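Local structure of aspartate aminotransferase (Plasmodium falciparum, 3K7Y) at residues A[124-129]-A[169-174]. The protein probably catalyses the reversible pyridoxal-phosphate-dependent transfer of an amino group from L-aspartate to 2-oxoglutarate, yielding oxaloacetate and L-glutamate, and works as a homodimer. Sequence-based numbering, arbitrary orientation.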
loop_
_atom_site.group_PDB
_atom_site.type_symbol
_atom_site.label_atom_id
_atom_site.label_comp_id
_atom_site.label_asym_id
_atom_site.label_seq_id
_atom_site.Cartn_x
_atom_site.Cartn_y
_atom_site.Cartn_z
ATOM N N THR A 124 -2.471 23.291 10.263
ATOM C CA THR A 124 -2.404 24.122 9.081
ATOM C C THR A 124 -1.188 23.716 8.281
ATOM O O THR A 124 -0.121 23.493 8.856
ATOM C CB THR A 124 -2.205 25.574 9.508
ATOM O OG1 THR A 124 -1.526 25.591 10.775
ATOM C CG2 THR A 124 -3.538 26.299 9.662
ATOM N N LEU A 125 -1.341 23.627 6.960
ATOM C CA LEU A 125 -0.231 23.303 6.038
ATOM C C LEU A 125 -0.179 24.299 4.912
ATOM O O LEU A 125 -1.201 24.593 4.294
ATOM C CB LEU A 125 -0.381 21.904 5.434
ATOM C CG LEU A 125 -0.144 20.697 6.347
ATOM C CD1 LEU A 125 -1.216 19.689 6.105
ATOM C CD2 LEU A 125 1.219 20.063 6.152
ATOM N N TYR A 126 1.017 24.817 4.654
ATOM C CA TYR A 126 1.229 25.702 3.533
ATOM C C TYR A 126 1.713 24.958 2.292
ATOM O O TYR A 126 2.529 24.017 2.366
ATOM C CB TYR A 126 2.175 26.833 3.913
ATOM C CG TYR A 126 1.569 27.722 4.969
ATOM C CD1 TYR A 126 0.665 28.738 4.635
ATOM C CD2 TYR A 126 1.882 27.535 6.304
ATOM C CE1 TYR A 126 0.098 29.537 5.608
ATOM C CE2 TYR A 126 1.320 28.326 7.284
ATOM C CZ TYR A 126 0.431 29.324 6.939
ATOM O OH TYR A 126 -0.114 30.077 7.961
ATOM N N VAL A 127 1.186 25.389 1.151
ATOM C CA VAL A 127 1.492 24.759 -0.110
ATOM C C VAL A 127 1.790 25.883 -1.107
ATOM O O VAL A 127 1.210 26.954 -0.999
ATOM C CB VAL A 127 0.318 23.827 -0.508
ATOM C CG1 VAL A 127 -0.638 24.498 -1.453
ATOM C CG2 VAL A 127 0.828 22.571 -1.109
ATOM N N THR A 128 2.718 25.692 -2.040
ATOM C CA THR A 128 3.058 26.809 -2.950
ATOM C C THR A 128 2.045 26.870 -4.086
ATOM O O THR A 128 1.609 25.833 -4.576
ATOM C CB THR A 128 4.525 26.759 -3.526
ATOM O OG1 THR A 128 4.757 25.536 -4.241
ATOM C CG2 THR A 128 5.564 26.901 -2.429
ATOM N N ASN A 129 1.659 28.069 -4.503
ATOM C CA ASN A 129 0.676 28.185 -5.571
ATOM C C ASN A 129 1.305 28.246 -6.944
ATOM O O ASN A 129 2.247 29.001 -7.137
ATOM C CB ASN A 129 -0.234 29.387 -5.370
ATOM C CG ASN A 129 -1.159 29.587 -6.538
ATOM O OD1 ASN A 129 -0.743 30.099 -7.575
ATOM N ND2 ASN A 129 -2.410 29.167 -6.398
ATOM N N ARG A 169 8.047 34.807 4.837
ATOM C CA ARG A 169 8.475 35.632 5.963
ATOM C C ARG A 169 7.360 36.050 6.929
ATOM O O ARG A 169 7.634 36.356 8.084
ATOM C CB ARG A 169 9.226 36.873 5.472
ATOM C CG ARG A 169 10.731 36.712 5.325
ATOM C CD ARG A 169 11.417 38.077 5.227
ATOM N NE ARG A 169 12.863 37.993 4.984
ATOM C CZ ARG A 169 13.798 37.804 5.924
ATOM N NH1 ARG A 169 13.463 37.655 7.201
ATOM N NH2 ARG A 169 15.085 37.759 5.589
ATOM N N ASN A 170 6.113 36.084 6.485
ATOM C CA ASN A 170 5.045 36.495 7.400
ATOM C C ASN A 170 3.982 35.441 7.686
ATOM O O ASN A 170 2.942 35.739 8.266
ATOM C CB ASN A 170 4.429 37.840 6.993
ATOM C CG ASN A 170 4.702 38.198 5.540
ATOM O OD1 ASN A 170 5.585 39.011 5.248
ATOM N ND2 ASN A 170 3.951 37.587 4.622
ATOM N N ILE A 171 4.266 34.206 7.295
ATOM C CA ILE A 171 3.413 33.080 7.621
ATOM C C ILE A 171 3.812 32.550 8.994
ATOM O O ILE A 171 4.917 32.027 9.142
ATOM C CB ILE A 171 3.527 31.944 6.568
ATOM C CG1 ILE A 171 4.980 31.449 6.441
ATOM C CG2 ILE A 171 2.956 32.408 5.220
ATOM C CD1 ILE A 171 5.134 30.075 5.847
ATOM N N PRO A 172 2.911 32.635 9.996
ATOM C CA PRO A 172 3.292 32.295 11.357
ATOM C C PRO A 172 4.788 31.996 11.592
ATOM O O PRO A 172 5.655 32.800 11.221
ATOM C CB PRO A 172 2.404 31.089 11.635
ATOM C CG PRO A 172 1.119 31.426 10.856
ATOM C CD PRO A 172 1.448 32.538 9.869
ATOM N N ASN A 173 5.075 30.863 12.218
ATOM C CA ASN A 173 6.403 30.554 12.736
ATOM C C ASN A 173 6.412 29.071 12.986
ATOM O O ASN A 173 5.481 28.545 13.606
ATOM C CB ASN A 173 6.630 31.257 14.079
ATOM C CG ASN A 173 7.416 32.542 13.952
ATOM O OD1 ASN A 173 6.860 33.637 14.063
ATOM N ND2 ASN A 173 8.725 32.418 13.740
ATOM N N GLY A 174 7.451 28.379 12.537
ATOM C CA GLY A 174 7.393 26.930 12.562
ATOM C C GLY A 174 6.134 26.481 11.829
ATOM O O GLY A 174 5.423 25.580 12.280
#
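Over one face of the Tyr126 ring lies the side chain of Ile171, while Pro172 meets the phenol end of the ring obliquely. The isoleucine makes a CH-pi contact: its CB stands 4.3 Å from the centroid of the Tyr126 ring, 19° off the ring normal and displaced toward the rim. Its two branches spread from there across the same aromatic system, CG2 of Ile171 reaching CE1 of Tyr126 at 4.1 Å and CD1 of Ile171 approaching CD2 of Tyr126 at 4.2 Å. With chi1 at 58°, CG1 is flanked by both main-chain neighbours of CA and CG2 is trans to C; an extended chi2 of 159° then carries CD1 on toward CD2 of the tyrosine. The Ile171 and Tyr126 side chains run antiparallel alongside each other, and the proline lies roughly perpendicular to the tyrosine, with Pro172 CG 3.4 Å from Tyr126 OH.

The tyrosine projects from strand 124-128 in the large central sheet of this fold type I aminotransferase. This strand lies between 145-153 and 176-179, which are joined through helix 161-170, and the contact packs the end of that crossover on the strand it bridges. Val177 touches both Tyr126 and Ile171, and NZ of Lys206 donates a hydrogen bond to the carbonyl O of Pro172.

No hydrogen bond links the two segments. Cohesion across this interface, away from the cofactor site, therefore rests mainly on CH-pi and dispersion contact of the ring face with Ile171, supplemented by van der Waals contact of the phenol oxygen with Pro172.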